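Local coordinates for LipS lipolytic enzyme (Unidentified, PDB 4FBL), which is a thermostable lipolytic enzyme of the alpha/beta hydrolase family that probably hydrolyses ester bonds of lipids through a serine nucleophile, at residues R68-G73 with L269-S274; Y46-R51 with G78-T83; L222-R227 with L252-S257; V121-G126 with R144-M149. All coordinates share one frame; numbering follows the deposited sequence.

Contact 1: R68-G73 with L269-S274; sequences RFLAEG and LILERS
Leu70 and Leu271 face each other where helix segments 68-73 and 269-274 run roughly parallel, their axes 10.0 Å apart at closest approach and crossing at -32°. The contact is apolar. Leu271 points at the other helix. Its CG lies anti to the backbone N (chi1 176°), and its two methyls part to different partners. Leu271 CD2 meets the Phe69 ring at CE2, 3.7 Å away, and the two side chains cross at about a right angle. Leu271 CD1 lies 3.8 Å from Leu70 CD1. The two leucines slide past each other in opposite directions, which carries Leu70 CD1 on to 3.7 Å from Leu271 CA. The same methyl also reaches CG2 of Ile270. Gly73 brings bare backbone to the contact. Its CA is 3.9 Å from Leu271 CD1, and a CB here would clash with that methyl. One turn on from Ile270, Ser274 OG donates to Ile270 O (2.7 Å) within its own helix, so the hydroxyl is satisfied locally. The two helices pack on one side of the central sheet. Leu70 and Ile270 both rest on Ile151 of strand 147-151. Ala71 touches Leu45 of strand 45-47, and Ile270 also touches Leu254 of strand 249-254.

Contact 2: Y46-R51 with G78-T83; sequences YSVGSR and GYTVAT
Tyr46 and Ala82 form a non-hydrogen-bonded antiparallel pair, with the tyrosine ring set obliquely beside the alanine methyl. Tyr46 CG is anti to the carbonyl carbon (chi1 -73°). Tyr46 CE1 comes to 3.6 Å from Ala82 CB. Tyr46 also meets Trp114 of helix 101-118 edge-to-face. The next pair, Ser47 with Val81, is hydrogen-bonded. Each residue gives its N-H to the other's carbonyl, and the Val81 N to Ser47 O bond is 2.9 Å long. Their side chains lie on the sheet face that does not carry Tyr46 and Ala82, with Ser47 CB and Val81 CB 4.3 Å apart. Ser47 OG donates to a water, and the water donates to Tyr79 O.

Beyond this pair the strand pairing ends, and the Thr80 side chain takes over. Thr80 OG1, anti to the carbonyl carbon (chi1 -62°), accepts from Gly49 N at 2.8 Å. Thr80 OG1 also donates to Ser50 O at 2.7 Å, in the carbonyl plane and on a lone pair. The Thr80 CG2 methyl turns to Ser47 O, 3.6 Å away. Further on, Ser50 N donates to Gly78 O (2.9 Å). Gly78 has positive phi and closes the preceding helix with a Schellman motif. Gly49 CA approaches the same carbonyl, where a CB would clash.

Thr80 is buried, and its hydroxyl is used both as donor and as acceptor. The two bonds fix its rotation and tie the loop after edge strand 45-47 to strand 80-83 where the backbone pairing stops.

Contact 3: L222-R227 with L252-S257; sequences LIIQSR and LWLENS
Strands 221-226 and 249-254 are the two ends of a beta-alpha-beta unit, and Ile224, Gln225 and Ser226 pair in parallel with Leu252, Trp253 and Leu254. Leu252 N donates to Ile223 O, and Leu252 O accepts from Gln225 N. Leu254 repeats this with Gln225 O and Arg227 N. On one sheet face Ile224 CG2 is pressed against Leu254 CD1 at 3.5 Å, tighter than usual for two carbons. Leu222 CD1 lies 4.1 Å from Leu252 CB.

On the other face Trp253 lies across the neighbouring strand. Trp253 CZ3 is 3.7 Å from Gln225 CB. The sheet belongs to the alpha/beta hydrolase fold, and helix 235-243 connects the two strands on this face, where its Glu238 touches Trp253.

Just past the strand end, the Arg227 chain bends at chi2 (91°) and chi3 (70°), and its guanidinium lies flat on the Trp253 ring, planes 14° apart. Arg227 CZ sits over the face, 3.9 Å from the centroid of the five-membered ring of Trp253, a cation-pi contact. Glu255 takes the guanidinium from its edge. Arg227 NE donates to Glu255 OE1 at 3.1 Å and Arg227 NH2 to Glu255 OE2 at 2.9 Å. Both oxygens use their syn lone pairs, and carboxylate and guanidinium are nearly coplanar. This side-on salt bridge and the stack together fix the rotation of the guanidinium.

Ser226 OG lies 4.0 Å from Ser257 CB but is hydrogen-bonded to Tyr258 O. Ser226 also touches the probable Ser128-His259-Asp229 catalytic triad, and Ser257 OG bonds to Asp266.

Contact 4: V121-G126 with R144-M149; sequences VLFMTG and RFAGIM
Val121 opens the contact with its CG1 methyl 3.6 Å from Ala146 CB. Leu122 follows with two polar links. Its N reaches Arg144 O through a water that accepts from the one and donates to the other. Leu122 O accepts from Ala146 N at 2.9 Å. Leu122 CB meets the Phe145 ring at CD1, the two side chains crossing at a slant. Phe123 CG is anti to the carbonyl carbon (chi1 -66°), and its ring lies against Ala146 and Gly147. The Ala146 methyl sits over one face of the Phe123 ring, 4.1 Å from the centroid, a CH-pi contact. A CB on Gly147 would clash with this ring.

Met124 turns to the other face of the sheet. Its N makes a weak bond to Gly147 O. Met124 O accepts from Met149 N at 2.9 Å. Met124 CB touches Phe145 CE1 at 3.6 Å. The extended chain then carries Met124 SD to 5.0 Å from the centroid of the Phe145 ring, an oblique Met-aromatic contact. Thr125 pairs with Met149, and its OG1, anti to the backbone N (chi1 -177°), donates to Met149 O at 2.7 Å. Gly126 ends the segment at the start of the probable GxSxG nucleophile elbow, which holds Ser128.

The two parallel strands lie deep in the central sheet, joined by helix 129-140. That helix and helix 101-118 pack on Met124 and Phe145. On the opposite face, helix 267-279 covers Phe123 and Met149. Strand 52-57 hydrogen-bonds to the far side of strand 121-127.

Overall arrangement
From the N terminus, contact 2 closes first, setting edge strand 45-47 beside strand 80-83. Helix 68-76 lies inside that loop and begins contact 1, so contacts 1 and 2 cross along the chain. Contact 4 closes next, bringing strand 147-151 beside strand 121-127 after helix 129-140. Contact 3 then joins strands 221-226 and 249-254 at the other end of the sheet. Contacts 3 and 4 follow in series, both nested inside the long loop that contact 1 closes when helix 267-279 returns to helix 68-76. Strands 147-151 and 221-226 are neighbours, linking contacts 4 and 3, whereas contacts 2 and 3 lie about 26 Å apart between centres.

Contact 1: R68-G73 with L269-S274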
loop_
_atom_site.group_PDB
_atom_site.type_symbol
_atom_site.label_atom_id
_atom_site.label_comp_id
_atom_site.label_asym_id
_atom_site.label_seq_id
_atom_site.Cartn_x
_atom_site.Cartn_y
_atom_site.Cartn_z
ATOM N N ARG C 68 24.824 -11.782 0.566
ATOM C CA ARG C 68 25.819 -12.776 0.121
ATOM C C ARG C 68 26.417 -13.654 1.258
ATOM O O ARG C 68 26.437 -14.889 1.158
ATOM C CB ARG C 68 26.920 -12.071 -0.697
ATOM C CG ARG C 68 27.652 -13.038 -1.671
ATOM C CD ARG C 68 28.512 -12.313 -2.764
ATOM N NE ARG C 68 27.728 -12.251 -4.019
ATOM C CZ ARG C 68 27.262 -13.331 -4.675
ATOM N NH1 ARG C 68 27.509 -14.563 -4.199
ATOM N NH2 ARG C 68 26.574 -13.215 -5.816
ATOM N N PHE C 69 26.822 -13.043 2.351
ATOM C CA PHE C 69 27.277 -13.759 3.560
ATOM C C PHE C 69 26.268 -14.845 4.021
ATOM O O PHE C 69 26.673 -15.977 4.414
ATOM C CB PHE C 69 27.651 -12.821 4.709
ATOM C CG PHE C 69 28.068 -13.538 6.000
ATOM C CD1 PHE C 69 29.413 -13.953 6.217
ATOM C CD2 PHE C 69 27.137 -13.809 7.003
ATOM C CE1 PHE C 69 29.793 -14.669 7.430
ATOM C CE2 PHE C 69 27.486 -14.516 8.178
ATOM C CZ PHE C 69 28.857 -14.927 8.408
ATOM N N LEU C 70 24.966 -14.536 3.978
ATOM C CA LEU C 70 23.991 -15.438 4.462
ATOM C C LEU C 70 23.787 -16.537 3.486
ATOM O O LEU C 70 23.659 -17.709 3.869
ATOM C CB LEU C 70 22.666 -14.675 4.651
ATOM C CG LEU C 70 21.590 -15.165 5.567
ATOM C CD1 LEU C 70 22.171 -15.657 6.890
ATOM C CD2 LEU C 70 20.559 -13.994 5.818
ATOM N N ALA C 71 23.698 -16.140 2.219
ATOM C CA ALA C 71 23.392 -17.034 1.161
ATOM C C ALA C 71 24.514 -18.058 1.015
ATOM O O ALA C 71 24.220 -19.225 0.760
ATOM C CB ALA C 71 23.293 -16.272 -0.168
ATOM N N GLU C 72 25.771 -17.599 1.050
ATOM C CA GLU C 72 26.922 -18.538 0.955
ATOM C C GLU C 72 26.911 -19.521 2.127
ATOM O O GLU C 72 27.183 -20.702 1.928
ATOM C CB GLU C 72 28.264 -17.835 1.141
ATOM C CG GLU C 72 28.449 -16.572 0.441
ATOM C CD GLU C 72 29.140 -16.767 -0.859
ATOM O OE1 GLU C 72 28.766 -17.775 -1.516
ATOM O OE2 GLU C 72 30.002 -15.905 -1.210
ATOM N N GLY C 73 26.709 -19.004 3.345
ATOM C CA GLY C 73 26.448 -19.868 4.473
ATOM C C GLY C 73 25.459 -21.004 4.240
ATOM O O GLY C 73 25.781 -22.134 4.579
ATOM N N LEU C 269 25.372 -14.576 14.277
ATOM C CA LEU C 269 24.175 -15.013 15.027
ATOM C C LEU C 269 22.958 -15.273 14.092
ATOM O O LEU C 269 22.279 -16.330 14.185
ATOM C CB LEU C 269 23.825 -13.951 16.067
ATOM C CG LEU C 269 22.532 -14.211 16.889
ATOM C CD1 LEU C 269 22.685 -15.402 17.812
ATOM C CD2 LEU C 269 22.224 -13.005 17.746
ATOM N N ILE C 270 22.757 -14.376 13.113
ATOM C CA ILE C 270 21.611 -14.518 12.183
ATOM C C ILE C 270 21.854 -15.827 11.353
ATOM O O ILE C 270 20.936 -16.592 11.159
ATOM C CB ILE C 270 21.496 -13.288 11.184
ATOM C CG1 ILE C 270 21.111 -12.014 11.934
ATOM C CG2 ILE C 270 20.442 -13.596 10.046
ATOM C CD1 ILE C 270 21.331 -10.711 11.081
ATOM N N LEU C 271 23.073 -16.058 10.865
ATOM C CA LEU C 271 23.311 -17.250 9.997
ATOM C C LEU C 271 23.130 -18.472 10.837
ATOM O O LEU C 271 22.488 -19.475 10.424
ATOM C CB LEU C 271 24.749 -17.217 9.445
ATOM C CG LEU C 271 25.221 -18.397 8.619
ATOM C CD1 LEU C 271 24.259 -18.773 7.458
ATOM C CD2 LEU C 271 26.628 -18.160 8.137
ATOM N N GLU C 272 23.780 -18.435 12.010
ATOM C CA GLU C 272 23.709 -19.650 12.916
ATOM C C GLU C 272 22.265 -20.007 13.295
ATOM O O GLU C 272 21.828 -21.152 13.186
ATOM C CB GLU C 272 24.577 -19.478 14.196
ATOM C CG GLU C 272 24.787 -20.784 14.970
ATOM C CD GLU C 272 23.524 -21.294 15.774
ATOM O OE1 GLU C 272 22.713 -20.452 16.282
ATOM O OE2 GLU C 272 23.353 -22.562 15.894
ATOM N N ARG C 273 21.509 -19.035 13.791
ATOM C CA ARG C 273 20.098 -19.319 14.191
ATOM C C ARG C 273 19.211 -19.636 12.979
ATOM O O ARG C 273 18.291 -20.361 13.110
ATOM C CB ARG C 273 19.508 -18.141 14.996
ATOM C CG ARG C 273 20.322 -17.862 16.193
ATOM C CD ARG C 273 19.955 -18.764 17.387
ATOM N NE ARG C 273 19.224 -17.923 18.350
ATOM C CZ ARG C 273 19.712 -17.510 19.537
ATOM N NH1 ARG C 273 20.909 -17.910 20.014
ATOM N NH2 ARG C 273 18.998 -16.702 20.267
ATOM N N SER C 274 19.465 -19.055 11.806
ATOM C CA SER C 274 18.668 -19.357 10.615
ATOM C C SER C 274 18.972 -20.783 10.202
ATOM O O SER C 274 18.057 -21.513 9.872
ATOM C CB SER C 274 18.941 -18.415 9.405
ATOM O OG SER C 274 18.646 -17.048 9.813
#

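Contact 2: Y46-R51 with G78-T83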
loop_
_atom_site.group_PDB
_atom_site.type_symbol
_atom_site.label_atom_id
_atom_site.label_comp_id
_atom_site.label_asym_id
_atom_site.label_seq_id
_atom_site.Cartn_x
_atom_site.Cartn_y
_atom_site.Cartn_z
ATOM N N TYR C 46 22.975 -18.496 -7.174
ATOM C CA TYR C 46 22.180 -19.687 -7.389
ATOM C C TYR C 46 23.169 -20.826 -7.056
ATOM O O TYR C 46 24.361 -20.764 -7.442
ATOM C CB TYR C 46 21.660 -19.777 -8.842
ATOM C CG TYR C 46 20.576 -18.777 -9.078
ATOM C CD1 TYR C 46 19.238 -19.029 -8.645
ATOM C CD2 TYR C 46 20.858 -17.543 -9.681
ATOM C CE1 TYR C 46 18.236 -18.072 -8.793
ATOM C CE2 TYR C 46 19.842 -16.565 -9.836
ATOM C CZ TYR C 46 18.548 -16.833 -9.380
ATOM O OH TYR C 46 17.560 -15.888 -9.571
ATOM N N SER C 47 22.745 -21.791 -6.246
ATOM C CA SER C 47 23.656 -22.887 -5.867
ATOM C C SER C 47 22.773 -24.109 -5.745
ATOM O O SER C 47 21.734 -24.035 -5.085
ATOM C CB SER C 47 24.364 -22.554 -4.568
ATOM O OG SER C 47 25.020 -23.716 -4.080
ATOM N N VAL C 48 23.100 -25.194 -6.457
ATOM C CA VAL C 48 22.205 -26.353 -6.381
ATOM C C VAL C 48 22.796 -27.348 -5.368
ATOM O O VAL C 48 23.988 -27.584 -5.395
ATOM C CB VAL C 48 22.105 -27.017 -7.723
ATOM C CG1 VAL C 48 21.128 -28.285 -7.675
ATOM C CG2 VAL C 48 21.761 -25.957 -8.794
ATOM N N GLY C 49 21.974 -27.908 -4.480
ATOM C CA GLY C 49 22.496 -28.752 -3.374
ATOM C C GLY C 49 21.451 -29.836 -3.102
ATOM O O GLY C 49 20.965 -30.452 -4.027
ATOM N N SER C 50 20.997 -29.963 -1.854
ATOM C CA SER C 50 19.926 -30.930 -1.513
ATOM C C SER C 50 18.520 -30.572 -1.879
ATOM O O SER C 50 18.223 -29.509 -2.453
ATOM C CB SER C 50 19.913 -31.289 -0.046
ATOM O OG SER C 50 19.723 -30.143 0.794
ATOM N N ARG C 51 17.674 -31.510 -1.519
ATOM C CA ARG C 51 16.265 -31.451 -1.653
ATOM C C ARG C 51 15.623 -30.374 -0.750
ATOM O O ARG C 51 14.469 -30.117 -0.849
ATOM C CB ARG C 51 15.707 -32.812 -1.333
ATOM C CG ARG C 51 16.125 -33.408 0.020
ATOM C CD ARG C 51 15.884 -34.910 0.072
ATOM N NE ARG C 51 15.889 -35.493 1.413
ATOM C CZ ARG C 51 16.852 -36.252 1.903
ATOM N NH1 ARG C 51 17.887 -36.526 1.169
ATOM N NH2 ARG C 51 16.781 -36.722 3.130
ATOM N N GLY C 78 25.018 -26.992 2.300
ATOM C CA GLY C 78 24.506 -28.073 1.444
ATOM C C GLY C 78 23.139 -27.846 0.860
ATOM O O GLY C 78 22.700 -28.583 -0.000
ATOM N N TYR C 79 22.442 -26.781 1.307
ATOM C CA TYR C 79 21.086 -26.456 0.794
ATOM C C TYR C 79 21.127 -25.956 -0.661
ATOM O O TYR C 79 22.089 -25.368 -1.004
ATOM C CB TYR C 79 20.417 -25.362 1.709
ATOM C CG TYR C 79 20.220 -25.915 3.133
ATOM C CD1 TYR C 79 19.327 -26.966 3.362
ATOM C CD2 TYR C 79 21.001 -25.462 4.196
ATOM C CE1 TYR C 79 19.201 -27.569 4.629
ATOM C CE2 TYR C 79 20.836 -26.039 5.507
ATOM C CZ TYR C 79 19.963 -27.079 5.686
ATOM O OH TYR C 79 19.778 -27.586 6.963
ATOM N N THR C 80 20.104 -26.195 -1.456
ATOM C CA THR C 80 19.867 -25.438 -2.715
ATOM C C THR C 80 19.468 -23.974 -2.318
ATOM O O THR C 80 18.757 -23.802 -1.296
ATOM C CB THR C 80 18.780 -26.137 -3.542
ATOM O OG1 THR C 80 19.246 -27.465 -3.903
ATOM C CG2 THR C 80 18.421 -25.396 -4.839
ATOM N N VAL C 81 20.025 -22.977 -3.034
ATOM C CA VAL C 81 19.956 -21.542 -2.681
ATOM C C VAL C 81 19.597 -20.734 -3.926
ATOM O O VAL C 81 20.248 -20.907 -4.985
ATOM C CB VAL C 81 21.248 -20.959 -2.039
ATOM C CG1 VAL C 81 21.017 -19.488 -1.616
ATOM C CG2 VAL C 81 21.661 -21.725 -0.734
ATOM N N ALA C 82 18.544 -19.911 -3.842
ATOM C CA ALA C 82 18.257 -18.873 -4.889
ATOM C C ALA C 82 18.269 -17.518 -4.190
ATOM O O ALA C 82 17.400 -17.267 -3.310
ATOM C CB ALA C 82 16.878 -19.101 -5.566
ATOM N N THR C 83 19.207 -16.634 -4.614
ATOM C CA THR C 83 19.325 -15.301 -4.109
ATOM C C THR C 83 19.171 -14.413 -5.343
ATOM O O THR C 83 20.157 -14.067 -5.959
ATOM C CB THR C 83 20.700 -15.034 -3.484
ATOM O OG1 THR C 83 20.901 -16.078 -2.546
ATOM C CG2 THR C 83 20.699 -13.674 -2.707
HETATM O O HOH W 1 24.605 -25.593 -2.303
#

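Contact 3: L222-R227 with L252-S257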
loop_
_atom_site.group_PDB
_atom_site.type_symbol
_atom_site.label_atom_id
_atom_site.label_comp_id
_atom_site.label_asym_id
_atom_site.label_seq_id
_atom_site.Cartn_x
_atom_site.Cartn_y
_atom_site.Cartn_z
ATOM N N LEU C 222 10.839 -17.360 12.203
ATOM C CA LEU C 222 11.860 -16.725 12.981
ATOM C C LEU C 222 11.928 -15.276 12.516
ATOM O O LEU C 222 12.449 -14.968 11.424
ATOM C CB LEU C 222 13.215 -17.447 12.808
ATOM C CG LEU C 222 14.440 -16.871 13.522
ATOM C CD1 LEU C 222 14.262 -16.709 15.080
ATOM C CD2 LEU C 222 15.716 -17.675 13.191
ATOM N N ILE C 223 11.390 -14.382 13.351
ATOM C CA ILE C 223 11.292 -12.963 12.975
ATOM C C ILE C 223 12.489 -12.290 13.616
ATOM O O ILE C 223 12.610 -12.266 14.843
ATOM C CB ILE C 223 9.964 -12.349 13.499
ATOM C CG1 ILE C 223 8.775 -13.169 12.996
ATOM C CG2 ILE C 223 9.816 -10.851 13.050
ATOM C CD1 ILE C 223 7.692 -13.446 14.062
ATOM N N ILE C 224 13.358 -11.743 12.776
ATOM C CA ILE C 224 14.629 -11.183 13.233
ATOM C C ILE C 224 14.556 -9.685 13.089
ATOM O O ILE C 224 14.333 -9.215 12.002
ATOM C CB ILE C 224 15.809 -11.750 12.364
ATOM C CG1 ILE C 224 15.793 -13.277 12.526
ATOM C CG2 ILE C 224 17.177 -11.093 12.777
ATOM C CD1 ILE C 224 16.914 -14.033 11.757
ATOM N N GLN C 225 14.738 -8.962 14.180
ATOM C CA GLN C 225 14.563 -7.507 14.160
ATOM C C GLN C 225 15.681 -6.817 14.969
ATOM O O GLN C 225 15.932 -7.207 16.089
ATOM C CB GLN C 225 13.184 -7.097 14.755
ATOM C CG GLN C 225 12.544 -5.800 14.154
ATOM C CD GLN C 225 11.888 -5.951 12.722
ATOM O OE1 GLN C 225 11.882 -4.983 11.973
ATOM N NE2 GLN C 225 11.441 -7.173 12.321
ATOM N N SER C 226 16.283 -5.776 14.400
ATOM C CA SER C 226 17.209 -4.963 15.085
ATOM C C SER C 226 16.477 -4.059 16.096
ATOM O O SER C 226 15.415 -3.403 15.804
ATOM C CB SER C 226 17.968 -4.086 14.118
ATOM O OG SER C 226 18.886 -4.769 13.277
ATOM N N ARG C 227 17.057 -4.033 17.291
ATOM C CA ARG C 227 16.461 -3.334 18.407
ATOM C C ARG C 227 16.545 -1.851 18.101
ATOM O O ARG C 227 15.689 -1.106 18.442
ATOM C CB ARG C 227 17.156 -3.745 19.732
ATOM C CG ARG C 227 16.702 -3.044 20.882
ATOM C CD ARG C 227 15.550 -3.781 21.532
ATOM N NE ARG C 227 15.967 -5.035 22.171
ATOM C CZ ARG C 227 15.123 -5.841 22.814
ATOM N NH1 ARG C 227 13.841 -5.526 22.965
ATOM N NH2 ARG C 227 15.557 -6.968 23.332
ATOM N N LEU C 252 13.395 -12.756 17.540
ATOM C CA LEU C 252 14.809 -12.545 17.909
ATOM C C LEU C 252 15.298 -11.112 17.715
ATOM O O LEU C 252 15.434 -10.610 16.551
ATOM C CB LEU C 252 15.720 -13.508 17.154
ATOM C CG LEU C 252 17.216 -13.330 17.378
ATOM C CD1 LEU C 252 17.592 -13.803 18.800
ATOM C CD2 LEU C 252 17.817 -14.260 16.248
ATOM N N TRP C 253 15.559 -10.443 18.854
ATOM C CA TRP C 253 15.970 -9.049 18.821
ATOM C C TRP C 253 17.459 -8.936 18.654
ATOM O O TRP C 253 18.193 -9.588 19.386
ATOM C CB TRP C 253 15.562 -8.366 20.129
ATOM C CG TRP C 253 14.073 -8.022 20.183
ATOM C CD1 TRP C 253 13.100 -8.581 21.022
ATOM C CD2 TRP C 253 13.420 -6.989 19.438
ATOM N NE1 TRP C 253 11.891 -7.952 20.801
ATOM C CE2 TRP C 253 12.056 -6.978 19.836
ATOM C CE3 TRP C 253 13.857 -6.065 18.461
ATOM C CZ2 TRP C 253 11.096 -6.085 19.258
ATOM C CZ3 TRP C 253 12.912 -5.204 17.877
ATOM C CH2 TRP C 253 11.529 -5.242 18.280
ATOM N N LEU C 254 17.941 -8.144 17.720
ATOM C CA LEU C 254 19.377 -8.015 17.562
ATOM C C LEU C 254 19.929 -6.818 18.387
ATOM O O LEU C 254 19.499 -5.678 18.169
ATOM C CB LEU C 254 19.756 -7.881 16.084
ATOM C CG LEU C 254 19.357 -9.080 15.166
ATOM C CD1 LEU C 254 19.612 -8.788 13.707
ATOM C CD2 LEU C 254 19.925 -10.448 15.569
ATOM N N GLU C 255 20.856 -7.076 19.315
ATOM C CA GLU C 255 21.347 -6.006 20.259
ATOM C C GLU C 255 22.496 -5.184 19.708
ATOM O O GLU C 255 22.810 -4.182 20.256
ATOM C CB GLU C 255 21.728 -6.593 21.616
ATOM C CG GLU C 255 20.670 -7.495 22.345
ATOM C CD GLU C 255 19.258 -6.872 22.552
ATOM O OE1 GLU C 255 19.032 -5.683 22.253
ATOM O OE2 GLU C 255 18.333 -7.568 23.029
ATOM N N ASN C 256 23.104 -5.548 18.591
ATOM C CA ASN C 256 24.356 -4.900 18.177
ATOM C C ASN C 256 24.401 -4.539 16.763
ATOM O O ASN C 256 25.507 -4.359 16.244
ATOM C CB ASN C 256 25.554 -5.861 18.269
ATOM C CG ASN C 256 25.652 -6.583 19.616
ATOM O OD1 ASN C 256 25.414 -7.819 19.707
ATOM N ND2 ASN C 256 25.985 -5.825 20.681
ATOM N N SER C 257 23.242 -4.436 16.100
ATOM C CA SER C 257 23.217 -4.108 14.676
ATOM C C SER C 257 22.186 -3.015 14.442
ATOM O O SER C 257 21.219 -2.908 15.187
ATOM C CB SER C 257 22.800 -5.357 13.884
ATOM O OG SER C 257 23.631 -6.440 14.286
#

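Contact 4: V121-G126 with R144-M149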
loop_
_atom_site.group_PDB
_atom_site.type_symbol
_atom_site.label_atom_id
_atom_site.label_comp_id
_atom_site.label_asym_id
_atom_site.label_seq_id
_atom_site.Cartn_x
_atom_site.Cartn_y
_atom_site.Cartn_z
ATOM N N VAL C 121 11.285 -29.120 -0.188
ATOM C CA VAL C 121 10.974 -28.291 1.007
ATOM C C VAL C 121 11.556 -26.905 0.712
ATOM O O VAL C 121 12.673 -26.839 0.224
ATOM C CB VAL C 121 11.749 -28.875 2.243
ATOM C CG1 VAL C 121 11.340 -28.218 3.547
ATOM C CG2 VAL C 121 11.513 -30.352 2.293
ATOM N N LEU C 122 10.815 -25.826 1.033
ATOM C CA LEU C 122 11.325 -24.491 0.783
ATOM C C LEU C 122 11.310 -23.674 2.022
ATOM O O LEU C 122 10.379 -23.772 2.784
ATOM C CB LEU C 122 10.395 -23.827 -0.244
ATOM C CG LEU C 122 10.670 -24.084 -1.743
ATOM C CD1 LEU C 122 10.610 -25.511 -2.323
ATOM C CD2 LEU C 122 9.855 -23.047 -2.621
ATOM N N PHE C 123 12.329 -22.821 2.207
ATOM C CA PHE C 123 12.269 -21.734 3.206
ATOM C C PHE C 123 12.476 -20.380 2.502
ATOM O O PHE C 123 13.041 -20.339 1.428
ATOM C CB PHE C 123 13.356 -21.883 4.294
ATOM C CG PHE C 123 13.175 -23.109 5.170
ATOM C CD1 PHE C 123 13.479 -24.391 4.653
ATOM C CD2 PHE C 123 12.648 -23.004 6.480
ATOM C CE1 PHE C 123 13.331 -25.528 5.388
ATOM C CE2 PHE C 123 12.468 -24.205 7.252
ATOM C CZ PHE C 123 12.857 -25.461 6.650
ATOM N N MET C 124 12.135 -19.276 3.179
ATOM C CA MET C 124 12.434 -17.997 2.575
ATOM C C MET C 124 12.831 -17.060 3.693
ATOM O O MET C 124 12.333 -17.132 4.815
ATOM C CB MET C 124 11.205 -17.486 1.739
ATOM C CG MET C 124 11.562 -16.040 1.141
ATOM S SD MET C 124 10.229 -15.623 -0.010
ATOM C CE MET C 124 10.818 -13.952 -0.460
ATOM N N THR C 125 13.776 -16.198 3.371
ATOM C CA THR C 125 14.265 -15.217 4.276
ATOM C C THR C 125 14.481 -13.972 3.454
ATOM O O THR C 125 14.691 -14.052 2.245
ATOM C CB THR C 125 15.608 -15.684 4.990
ATOM O OG1 THR C 125 16.057 -14.692 5.973
ATOM C CG2 THR C 125 16.715 -15.908 3.984
ATOM N N GLY C 126 14.622 -12.823 4.114
ATOM C CA GLY C 126 14.915 -11.658 3.279
ATOM C C GLY C 126 15.052 -10.462 4.161
ATOM O O GLY C 126 14.595 -10.481 5.286
ATOM N N ARG C 144 3.137 -23.512 1.129
ATOM C CA ARG C 144 4.215 -23.843 0.288
ATOM C C ARG C 144 5.548 -23.898 1.070
ATOM O O ARG C 144 6.471 -24.644 0.717
ATOM C CB ARG C 144 4.296 -22.823 -0.770
ATOM C CG ARG C 144 5.194 -23.376 -1.830
ATOM C CD ARG C 144 4.864 -22.608 -3.090
ATOM N NE ARG C 144 3.784 -23.127 -3.937
ATOM C CZ ARG C 144 3.574 -22.700 -5.189
ATOM N NH1 ARG C 144 4.353 -21.748 -5.743
ATOM N NH2 ARG C 144 2.585 -23.237 -5.896
ATOM N N PHE C 145 5.657 -23.082 2.121
ATOM C CA PHE C 145 6.941 -22.931 2.826
ATOM C C PHE C 145 6.957 -23.754 4.087
ATOM O O PHE C 145 5.969 -23.800 4.812
ATOM C CB PHE C 145 7.220 -21.439 3.127
ATOM C CG PHE C 145 7.528 -20.651 1.873
ATOM C CD1 PHE C 145 8.825 -20.652 1.350
ATOM C CD2 PHE C 145 6.517 -20.025 1.169
ATOM C CE1 PHE C 145 9.143 -19.995 0.114
ATOM C CE2 PHE C 145 6.829 -19.320 -0.034
ATOM C CZ PHE C 145 8.143 -19.308 -0.511
ATOM N N ALA C 146 8.074 -24.386 4.364
ATOM C CA ALA C 146 8.254 -25.043 5.718
ATOM C C ALA C 146 8.636 -24.011 6.839
ATOM O O ALA C 146 8.541 -24.293 8.036
ATOM C CB ALA C 146 9.341 -26.162 5.643
ATOM N N GLY C 147 9.045 -22.821 6.475
ATOM C CA GLY C 147 9.463 -21.840 7.469
ATOM C C GLY C 147 9.920 -20.542 6.816
ATOM O O GLY C 147 10.326 -20.527 5.643
ATOM N N ILE C 148 9.836 -19.423 7.549
ATOM C CA ILE C 148 10.313 -18.157 7.001
ATOM C C ILE C 148 11.156 -17.437 8.097
ATOM O O ILE C 148 10.910 -17.636 9.292
ATOM C CB ILE C 148 9.156 -17.171 6.489
ATOM C CG1 ILE C 148 8.124 -16.954 7.589
ATOM C CG2 ILE C 148 8.439 -17.728 5.216
ATOM C CD1 ILE C 148 7.224 -15.628 7.502
ATOM N N MET C 149 12.085 -16.578 7.638
ATOM C CA MET C 149 12.931 -15.791 8.534
ATOM C C MET C 149 12.972 -14.330 8.005
ATOM O O MET C 149 13.942 -13.921 7.468
ATOM C CB MET C 149 14.341 -16.396 8.504
ATOM C CG MET C 149 14.330 -17.967 8.846
ATOM S SD MET C 149 14.257 -18.951 7.284
ATOM C CE MET C 149 15.986 -19.090 6.986
HETATM O O HOH W 2 8.137 -26.504 1.705
#